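PDB 3EF8: putative Scyalone Dehydratase from Novosphingobium aromaticivorans DSM 12444, which is of unknown function but has a SnoaL-like, NTF2-type domain and may act as a lyase resembling scytalone dehydratase. Local coordinates for residues 9-14 with 77-81; 21-25 with 70-74; 42-46 with 141-145; 103-109 with 135-139. The contacts are given in a common frame with arbitrary orientation. Residues are numbered along the deposited sequence.

Interaction 1 (9-14 with 77-81); sequences EMRAIE and ICIDF
Helical residues 9-14, with Ile13 N and Glu14 N bonded to Glu9 O and Met10 O, cross the extended strand 77-81 at 127°, the axes of the two short segments approaching to 9.9 Å. The nearest CA pairs are Glu14 with Ile77 (7.6 Å) and Met10 with Ile79 (7.0 Å). Ile77 (mt) sets CG2 4.1 Å from Glu14 CG, while water 1 donates to both Ile77 O and Glu14 OE2, 2.7 Å each. Ile79 (mt) points at the helix: its CD1 lies 3.9 Å from both Met10 CA and Ile13 CG2. Phe81 (chi1 m) receives CG of selenomethionine Met10 (mtp) at its ring edge, 3.7 Å from CE2, with Ile13 (mt) CD1 3.9 Å from CE1 and Glu9 CB 3.7 Å from CZ. This is the apolar helix-on-sheet packing of the NTF2-like cone. The Glu9 carboxylate forms a salt bridge with Lys118 and a hydrogen bond with Trp123; Glu14 pairs with Arg11 of the second subunit. Strand 86-99 flanks 77-81, and Trp123 of strand 122-136 touches Ile13.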
# COMPACT_ATOMS: atom_id res chain seq x y z
N GLU A 9 -10.38 -11.30 12.68
CA GLU A 9 -9.60 -12.25 11.86
C GLU A 9 -9.05 -11.58 10.59
O GLU A 9 -8.00 -11.97 10.09
CB GLU A 9 -10.40 -13.47 11.48
CG GLU A 9 -10.86 -14.31 12.69
CD GLU A 9 -9.77 -14.85 13.58
OE1 GLU A 9 -8.57 -14.55 13.39
OE2 GLU A 9 -10.09 -15.66 14.51
N MSE A 10 -9.74 -10.55 10.10
CA MSE A 10 -9.19 -9.79 8.95
C MSE A 10 -7.88 -9.16 9.37
O MSE A 10 -6.87 -9.22 8.64
CB MSE A 10 -10.16 -8.74 8.46
CG MSE A 10 -11.27 -9.34 7.70
SE MSE A 10 -12.50 -7.97 7.05
CE MSE A 10 -11.28 -7.46 5.67
N ARG A 11 -7.86 -8.58 10.56
CA ARG A 11 -6.63 -8.00 11.08
C ARG A 11 -5.54 -9.04 11.24
O ARG A 11 -4.36 -8.82 10.94
CB ARG A 11 -6.85 -7.24 12.40
CG ARG A 11 -7.54 -5.93 12.22
CD ARG A 11 -6.67 -4.91 11.51
NE ARG A 11 -7.27 -3.62 11.55
CZ ARG A 11 -6.72 -2.56 11.04
NH1 ARG A 11 -5.62 -2.74 10.34
NH2 ARG A 11 -7.28 -1.38 11.13
N ALA A 12 -5.90 -10.23 11.75
CA ALA A 12 -4.91 -11.27 11.95
C ALA A 12 -4.33 -11.82 10.66
O ALA A 12 -3.12 -12.12 10.57
CB ALA A 12 -5.50 -12.45 12.82
N ILE A 13 -5.19 -11.97 9.66
CA ILE A 13 -4.77 -12.46 8.35
C ILE A 13 -3.81 -11.43 7.72
O ILE A 13 -2.75 -11.78 7.21
CB ILE A 13 -5.99 -12.76 7.43
CG1 ILE A 13 -6.71 -14.01 7.96
CG2 ILE A 13 -5.55 -12.89 5.94
CD1 ILE A 13 -8.11 -14.13 7.37
N GLU A 14 -4.21 -10.17 7.77
CA GLU A 14 -3.35 -9.11 7.19
C GLU A 14 -2.01 -9.11 7.92
O GLU A 14 -0.94 -9.06 7.26
CB GLU A 14 -4.02 -7.76 7.32
CG GLU A 14 -5.18 -7.56 6.36
CD GLU A 14 -6.00 -6.34 6.55
OE1 GLU A 14 -5.97 -5.76 7.65
OE2 GLU A 14 -6.74 -5.99 5.59
N ILE A 77 -5.93 -5.56 -0.05
CA ILE A 77 -6.24 -6.88 0.51
C ILE A 77 -7.75 -7.06 0.69
O ILE A 77 -8.36 -6.28 1.37
CB ILE A 77 -5.49 -7.12 1.80
CG1 ILE A 77 -3.94 -7.14 1.55
CG2 ILE A 77 -5.91 -8.46 2.45
CD1 ILE A 77 -3.08 -7.10 2.79
N CYS A 78 -8.30 -8.07 0.01
CA CYS A 78 -9.74 -8.40 -0.04
C CYS A 78 -9.90 -9.80 0.52
O CYS A 78 -9.29 -10.74 0.03
CB CYS A 78 -10.16 -8.37 -1.49
SG CYS A 78 -9.98 -6.74 -2.24
N ILE A 79 -10.69 -9.93 1.57
CA ILE A 79 -10.83 -11.19 2.31
C ILE A 79 -12.27 -11.64 2.29
O ILE A 79 -13.14 -10.90 2.67
CB ILE A 79 -10.37 -11.01 3.74
CG1 ILE A 79 -8.88 -10.56 3.76
CG2 ILE A 79 -10.57 -12.35 4.52
CD1 ILE A 79 -8.34 -10.22 5.15
N ASP A 80 -12.47 -12.88 1.86
CA ASP A 80 -13.80 -13.54 1.88
C ASP A 80 -13.65 -14.78 2.74
O ASP A 80 -12.94 -15.69 2.40
CB ASP A 80 -14.23 -13.96 0.48
CG ASP A 80 -14.41 -12.78 -0.46
OD1 ASP A 80 -14.88 -11.75 0.02
OD2 ASP A 80 -14.12 -12.92 -1.66
N PHE A 81 -14.39 -14.80 3.85
CA PHE A 81 -14.38 -15.95 4.73
C PHE A 81 -15.22 -17.11 4.21
O PHE A 81 -16.38 -16.90 3.83
CB PHE A 81 -14.84 -15.57 6.12
CG PHE A 81 -13.85 -14.73 6.86
CD1 PHE A 81 -12.77 -15.31 7.53
CD2 PHE A 81 -13.99 -13.37 6.86
CE1 PHE A 81 -11.85 -14.53 8.20
CE2 PHE A 81 -13.08 -12.59 7.51
CZ PHE A 81 -12.02 -13.15 8.19
O HOH W 1 -7.44 -4.65 3.37

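Interaction 2 (21-25 with 70-74)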
# COMPACT_ATOMS: atom_id res chain seq x y z
N SER A 21 5.92 -10.97 4.44
CA SER A 21 6.69 -10.06 3.58
C SER A 21 7.90 -9.50 4.32
O SER A 21 8.97 -9.34 3.73
CB SER A 21 5.82 -8.94 3.08
OG SER A 21 5.01 -9.44 2.07
N TYR A 22 7.72 -9.25 5.61
CA TYR A 22 8.83 -8.79 6.47
C TYR A 22 9.94 -9.84 6.55
O TYR A 22 11.11 -9.57 6.28
CB TYR A 22 8.37 -8.43 7.87
CG TYR A 22 9.49 -7.95 8.79
CD1 TYR A 22 10.11 -6.73 8.60
CD2 TYR A 22 9.93 -8.75 9.85
CE1 TYR A 22 11.14 -6.32 9.40
CE2 TYR A 22 10.97 -8.36 10.63
CZ TYR A 22 11.55 -7.14 10.45
OH TYR A 22 12.59 -6.74 11.31
N HIS A 23 9.56 -11.05 6.92
CA HIS A 23 10.55 -12.10 7.01
C HIS A 23 11.22 -12.46 5.68
O HIS A 23 12.36 -12.86 5.61
CB HIS A 23 9.94 -13.34 7.71
CG HIS A 23 9.71 -13.09 9.16
ND1 HIS A 23 10.73 -12.74 10.01
CD2 HIS A 23 8.58 -13.09 9.90
CE1 HIS A 23 10.25 -12.54 11.22
NE2 HIS A 23 8.94 -12.75 11.18
N LEU A 24 10.53 -12.22 4.59
CA LEU A 24 11.07 -12.42 3.27
C LEU A 24 12.14 -11.34 2.99
O LEU A 24 13.25 -11.66 2.56
CB LEU A 24 9.93 -12.35 2.23
CG LEU A 24 10.35 -12.51 0.78
CD1 LEU A 24 11.19 -13.82 0.53
CD2 LEU A 24 9.10 -12.48 -0.14
N ASP A 25 11.80 -10.07 3.25
CA ASP A 25 12.74 -8.99 3.03
C ASP A 25 13.94 -9.10 3.99
O ASP A 25 15.05 -8.64 3.68
CB ASP A 25 12.07 -7.65 3.21
CG ASP A 25 11.10 -7.30 2.06
OD1 ASP A 25 11.16 -7.94 0.99
OD2 ASP A 25 10.23 -6.41 2.27
N THR A 70 15.40 -7.02 -0.93
CA THR A 70 14.07 -6.95 -1.55
C THR A 70 13.19 -6.06 -0.68
O THR A 70 13.41 -5.88 0.52
CB THR A 70 13.40 -8.34 -1.71
OG1 THR A 70 13.22 -8.96 -0.45
CG2 THR A 70 14.20 -9.32 -2.53
N SER A 71 12.16 -5.50 -1.32
CA SER A 71 11.15 -4.75 -0.62
C SER A 71 9.78 -5.13 -1.15
O SER A 71 9.53 -5.02 -2.33
CB SER A 71 11.40 -3.26 -0.82
OG SER A 71 10.61 -2.47 0.05
N HIS A 72 8.92 -5.60 -0.25
CA HIS A 72 7.57 -6.02 -0.60
C HIS A 72 6.55 -5.11 0.06
O HIS A 72 6.55 -4.85 1.24
CB HIS A 72 7.33 -7.45 -0.15
CG HIS A 72 8.04 -8.47 -0.95
ND1 HIS A 72 9.41 -8.68 -0.86
CD2 HIS A 72 7.60 -9.29 -1.93
CE1 HIS A 72 9.77 -9.59 -1.74
NE2 HIS A 72 8.69 -10.00 -2.40
N HIS A 73 5.66 -4.63 -0.80
CA HIS A 73 4.62 -3.69 -0.45
C HIS A 73 3.30 -4.35 -0.83
O HIS A 73 2.99 -4.51 -2.01
CB HIS A 73 4.81 -2.39 -1.26
CG HIS A 73 6.19 -1.81 -1.12
ND1 HIS A 73 6.43 -0.68 -0.36
CD2 HIS A 73 7.39 -2.25 -1.56
CE1 HIS A 73 7.74 -0.46 -0.35
NE2 HIS A 73 8.35 -1.40 -1.04
N ASN A 74 2.49 -4.69 0.16
CA ASN A 74 1.27 -5.47 -0.03
C ASN A 74 0.10 -4.62 0.29
O ASN A 74 0.05 -4.03 1.39
CB ASN A 74 1.28 -6.66 0.92
CG ASN A 74 2.48 -7.54 0.71
OD1 ASN A 74 3.56 -7.35 1.30
ND2 ASN A 74 2.30 -8.55 -0.14
O HOH W 2 4.36 -10.69 -0.34
O HOH W 3 15.07 -10.43 0.87
O HOH W 4 7.65 -6.17 3.51
O HOH W 5 15.57 -6.60 1.98
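This is a polar, buried contact between the C-terminal end of helix 3-25 and the early part of strand 67-81, an edge strand of the sheet within this chain. The two run almost antiparallel, 169° between their directions, with the axes of the short segments approaching to 7.8 Å.

Asp25 is the hub. Its OD1 accepts from His72 ND1 and from Thr70 OG1, both at 2.7 Å, and OD2 accepts from the backbone His72 N at 3.0 Å. One carboxylate thus holds the imidazole, a hydroxyl and the strand backbone together; in the His-carboxylate bond ND1 is the donor, so ND1 carries the proton directed at Asp25 OD1. Leu24 CD2 sits over one face of the same imidazole, 3.6 Å from the centroid of the His72 ring, a CH-pi contact. One helical turn back from Asp25, Ser21 OG donates to Asn74 OD1 at 2.7 Å, and water 2 joins Ser21 OG to Asn74 ND2. Three more waters stitch helix to strand: water 3 bridges Leu24 O and Thr70 OG1, water 4 Asp25 OD2 and His72 O, water 5 Asp25 O and Thr70 N.

Such an Asp-His pair between helix and sheet recalls the active site of scytalone dehydratase, consistent with a related activity. Strand 86-99 continues the sheet beside 70-74, its Ala95 touching His72; Leu32 of helix 29-33 packs on Leu24, and Asn76 of the third subunit bonds Asn74 N.

Interaction 3 (42-46 with 141-145)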
# COMPACT_ATOMS: atom_id res chain seq x y z
N VAL A 42 1.83 -23.86 -3.71
CA VAL A 42 2.25 -22.55 -4.18
C VAL A 42 2.44 -22.60 -5.69
O VAL A 42 3.09 -23.50 -6.23
CB VAL A 42 3.52 -22.06 -3.44
CG1 VAL A 42 3.92 -20.71 -3.87
CG2 VAL A 42 3.28 -22.03 -1.96
N SER A 43 1.86 -21.63 -6.38
CA SER A 43 1.96 -21.53 -7.82
C SER A 43 2.47 -20.18 -8.21
O SER A 43 1.80 -19.16 -8.00
CB SER A 43 0.62 -21.77 -8.49
OG SER A 43 0.70 -21.59 -9.88
N TYR A 44 3.62 -20.17 -8.86
CA TYR A 44 4.20 -18.95 -9.39
C TYR A 44 4.16 -18.88 -10.92
O TYR A 44 4.25 -17.79 -11.49
CB TYR A 44 5.62 -18.76 -8.89
CG TYR A 44 5.76 -18.75 -7.39
CD1 TYR A 44 5.02 -17.85 -6.62
CD2 TYR A 44 6.64 -19.61 -6.74
CE1 TYR A 44 5.14 -17.82 -5.24
CE2 TYR A 44 6.78 -19.59 -5.37
CZ TYR A 44 6.03 -18.69 -4.62
OH TYR A 44 6.16 -18.67 -3.25
N ALA A 45 3.99 -20.02 -11.57
CA ALA A 45 3.86 -20.13 -13.03
C ALA A 45 3.28 -21.48 -13.42
O ALA A 45 3.23 -22.39 -12.61
CB ALA A 45 5.17 -19.90 -13.72
N PRO A 46 2.82 -21.62 -14.67
CA PRO A 46 2.07 -22.82 -14.99
C PRO A 46 2.92 -24.06 -14.80
O PRO A 46 2.40 -25.17 -14.64
CB PRO A 46 1.66 -22.61 -16.45
CG PRO A 46 1.70 -21.12 -16.64
CD PRO A 46 2.83 -20.64 -15.77
N ARG A 141 10.85 -15.28 -16.22
CA ARG A 141 10.11 -15.12 -17.45
C ARG A 141 8.71 -15.73 -17.42
O ARG A 141 7.76 -15.11 -17.86
CB ARG A 141 10.91 -15.73 -18.62
CG ARG A 141 10.22 -15.55 -19.93
N ALA A 142 8.62 -16.95 -16.93
CA ALA A 142 7.36 -17.67 -16.86
C ALA A 142 6.47 -16.98 -15.83
O ALA A 142 6.93 -16.41 -14.84
CB ALA A 142 7.57 -19.12 -16.44
N ALA A 143 5.17 -17.03 -16.10
CA ALA A 143 4.23 -16.42 -15.16
C ALA A 143 2.82 -16.92 -15.38
O ALA A 143 2.45 -17.36 -16.47
CB ALA A 143 4.27 -14.95 -15.34
N ASN A 144 2.02 -16.81 -14.31
CA ASN A 144 0.57 -17.03 -14.42
C ASN A 144 -0.03 -15.68 -14.79
O ASN A 144 0.22 -14.69 -14.12
CB ASN A 144 -0.04 -17.42 -13.08
CG ASN A 144 0.42 -18.77 -12.58
OD1 ASN A 144 0.51 -19.73 -13.38
ND2 ASN A 144 0.73 -18.88 -11.28
N PRO A 145 -0.82 -15.59 -15.86
CA PRO A 145 -1.37 -14.29 -16.22
C PRO A 145 -2.50 -13.90 -15.27
O PRO A 145 -3.08 -14.73 -14.61
CB PRO A 145 -1.93 -14.52 -17.61
CG PRO A 145 -2.10 -15.99 -17.74
CD PRO A 145 -1.11 -16.64 -16.85
O HOH W 6 2.83 -15.45 -11.80
O HOH W 7 6.65 -16.54 -11.95
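Residues 42 and 43 are extended strand, but the chain turns a corner at Tyr44, whose phi/psi of -109/-19° leaves the beta region before Ala45 extends again. Tyr44 and Ala45 together face Phe48, a classic beta bulge. Opposite lies 141-145, an irregular but largely extended run after strand 122-136; the two backbones come nearest at Ala45 and Ala143, with 4.3 Å between their CA atoms.

No direct backbone hydrogen bond joins the segments. Instead Tyr44 O takes two waters: water 6 donates to it at 2.8 Å and accepts from Asn144 N at 3.0 Å, while water 7 donates to Tyr44 O and to Ala142 O.

Asn144 makes the one direct hydrogen bond, from ND2 to Ser43 OG at 3.1 Å; ND2 also bonds Leu130 O on strand 122-136, so this amide ties the tail to two neighbouring strands at once. Its other end, OD1, lies 3.3 Å from Ala45 C, in simple contact. Ala45 CB meets Ala142 CB at 3.7 Å, an apolar contact; Pro46 CD lies 3.4 Å from the carbonyl oxygen Ala143 O.

The CA-to-CB bond of Tyr44 points away from 141-145; its ring meets that of Phe48, and the side chain touches Tyr56 of helix 53-59. The arrangement is a C-terminal tail laid over the bulged turn that links strands 40-43 and 48-51 of the NTF2-like sheet.

Interaction 4 (103-109 with 135-139); sequences RPDGILY and TTDYH
Two backbone hydrogen bonds hold the pair together: Ile107 N to Thr136 O and Thr136 N to Ile107 O, both 2.8 Å. Ile107 and Thr136 are thus an antiparallel hydrogen-bonded pair (CA-CA 4.9 Å), followed by the non-hydrogen-bonded pair Leu108 and Thr135 (4.7 Å). Two CA-H...O contacts support them, Gly106 CA to Thr136 O at 3.3 Å and Thr135 CA to Ile107 O at 3.2 Å. Waters extend the link: water 8 joins Arg103 NE, Pro104 O and Asp137 O, water 9 bridges Asp105 O and Asp137 OD2, and water 10 lies between Tyr109 OH and Thr136 OG1.

Beyond Thr136 the strand ends, for Asp137 adopts left-handed angles (55/33°). Tyr138 (chi1 t) then swings its ring back beside Gly106, where a side chain would be tight, with Leu108 CB over its face, 4.0 Å from CZ. Leu108 (tp) CD1 touches Thr135 CG2 at 3.9 Å; Ile107 (mm) CB meets Thr136 CB at 4.1 Å among the side chains of the other face.

Asp105 pairs with Arg98, and Arg98 of the second subunit reaches Thr135 O. This is the open end of the long antiparallel hairpin 106-119/122-136 in the NTF2-like curved sheet.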
# COMPACT_ATOMS: atom_id res chain seq x y z
N ARG A 103 22.89 -5.57 -12.32
CA ARG A 103 21.78 -5.39 -13.26
C ARG A 103 20.75 -4.51 -12.57
O ARG A 103 20.78 -4.42 -11.34
CB ARG A 103 21.15 -6.73 -13.66
CG ARG A 103 20.72 -7.55 -12.44
CD ARG A 103 20.21 -8.95 -12.76
NE ARG A 103 19.04 -8.96 -13.62
CZ ARG A 103 18.52 -10.05 -14.17
NH1 ARG A 103 19.07 -11.20 -13.91
NH2 ARG A 103 17.44 -9.99 -14.92
N PRO A 104 19.89 -3.85 -13.35
CA PRO A 104 18.90 -2.99 -12.73
C PRO A 104 17.99 -3.74 -11.74
O PRO A 104 17.78 -4.95 -11.84
CB PRO A 104 18.12 -2.47 -13.92
CG PRO A 104 19.10 -2.58 -15.09
CD PRO A 104 19.77 -3.83 -14.81
N ASP A 105 17.44 -3.00 -10.80
CA ASP A 105 16.46 -3.59 -9.92
C ASP A 105 15.32 -4.22 -10.73
O ASP A 105 14.81 -3.66 -11.71
CB ASP A 105 15.90 -2.52 -8.98
CG ASP A 105 16.90 -2.00 -7.97
OD1 ASP A 105 17.98 -2.59 -7.72
OD2 ASP A 105 16.57 -0.98 -7.32
N GLY A 106 14.84 -5.35 -10.23
CA GLY A 106 13.79 -6.07 -10.88
C GLY A 106 12.47 -5.83 -10.15
O GLY A 106 12.42 -5.96 -8.93
N ILE A 107 11.48 -5.41 -10.91
CA ILE A 107 10.19 -5.05 -10.32
C ILE A 107 9.11 -6.03 -10.75
O ILE A 107 8.94 -6.27 -11.93
CB ILE A 107 9.73 -3.64 -10.76
CG1 ILE A 107 10.88 -2.63 -10.76
CG2 ILE A 107 8.51 -3.23 -9.88
CD1 ILE A 107 11.54 -2.39 -9.46
N LEU A 108 8.39 -6.55 -9.74
CA LEU A 108 7.22 -7.39 -9.95
C LEU A 108 5.99 -6.61 -9.50
O LEU A 108 5.93 -6.09 -8.39
CB LEU A 108 7.31 -8.69 -9.14
CG LEU A 108 5.96 -9.43 -8.93
CD1 LEU A 108 5.72 -9.98 -10.25
CD2 LEU A 108 6.11 -10.54 -7.86
N TYR A 109 5.03 -6.52 -10.41
CA TYR A 109 3.68 -6.01 -10.13
C TYR A 109 2.75 -7.20 -10.19
O TYR A 109 2.65 -7.83 -11.24
CB TYR A 109 3.25 -4.98 -11.14
CG TYR A 109 4.20 -3.84 -11.34
CD1 TYR A 109 4.13 -2.69 -10.56
CD2 TYR A 109 5.19 -3.94 -12.31
CE1 TYR A 109 5.01 -1.63 -10.77
CE2 TYR A 109 6.03 -2.88 -12.55
CZ TYR A 109 5.95 -1.73 -11.77
OH TYR A 109 6.81 -0.67 -12.01
N THR A 135 6.09 -7.07 -15.25
CA THR A 135 7.40 -6.99 -14.61
C THR A 135 8.33 -6.05 -15.37
O THR A 135 8.13 -5.75 -16.57
CB THR A 135 8.11 -8.34 -14.46
OG1 THR A 135 8.52 -8.82 -15.75
CG2 THR A 135 7.21 -9.38 -13.84
N THR A 136 9.35 -5.60 -14.66
CA THR A 136 10.38 -4.76 -15.24
C THR A 136 11.74 -5.22 -14.81
O THR A 136 12.06 -5.32 -13.63
CB THR A 136 10.16 -3.28 -14.78
OG1 THR A 136 8.85 -2.87 -15.22
CG2 THR A 136 11.23 -2.34 -15.40
N ASP A 137 12.57 -5.48 -15.83
CA ASP A 137 13.97 -5.85 -15.61
C ASP A 137 14.09 -7.05 -14.68
O ASP A 137 15.06 -7.21 -13.95
CB ASP A 137 14.76 -4.67 -15.09
CG ASP A 137 14.93 -3.56 -16.11
OD1 ASP A 137 15.14 -3.87 -17.31
OD2 ASP A 137 14.90 -2.40 -15.74
N TYR A 138 13.11 -7.94 -14.78
CA TYR A 138 12.97 -9.02 -13.83
C TYR A 138 13.68 -10.31 -14.27
O TYR A 138 14.13 -10.42 -15.44
CB TYR A 138 11.48 -9.24 -13.61
CG TYR A 138 11.07 -9.99 -12.37
CD1 TYR A 138 11.46 -9.57 -11.12
CD2 TYR A 138 10.22 -11.07 -12.45
CE1 TYR A 138 11.08 -10.24 -9.98
CE2 TYR A 138 9.81 -11.74 -11.29
CZ TYR A 138 10.22 -11.31 -10.09
OH TYR A 138 9.80 -12.01 -8.97
N HIS A 139 13.78 -11.24 -13.33
CA HIS A 139 14.63 -12.47 -13.50
C HIS A 139 13.83 -13.71 -13.73
O HIS A 139 14.34 -14.82 -13.80
CB HIS A 139 15.55 -12.66 -12.32
CG HIS A 139 14.82 -12.93 -11.06
ND1 HIS A 139 14.11 -11.96 -10.40
CD2 HIS A 139 14.67 -14.07 -10.35
CE1 HIS A 139 13.54 -12.49 -9.33
NE2 HIS A 139 13.87 -13.77 -9.28
O HOH W 8 17.63 -6.55 -14.01
O HOH W 9 14.47 -1.44 -13.21
O HOH W 10 7.97 -0.42 -14.56

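Overall arrangement
Interactions 1 and 2 share helix 3-25 and strand 67-81, their centres 18 Å apart, so the helix meets the strand that is outermost within this chain at two places; in sequence interaction 2 is nested inside interaction 1. Interaction 4 comes after both, within the hairpin 106-119/122-136, and is itself nested inside interaction 3, which brings the C-terminal tail back to strand 40-43. Interactions 3 and 4 lie 15 Å apart between centres, interactions 1 and 4 29 Å, on opposite sides of the chain's centre. All four reach the same mixed sheet. Together they join helix, sheet and tail of one NTF2-like fold, and interactions 1, 2 and 4 also meet neighbouring subunits of the three-chain assembly.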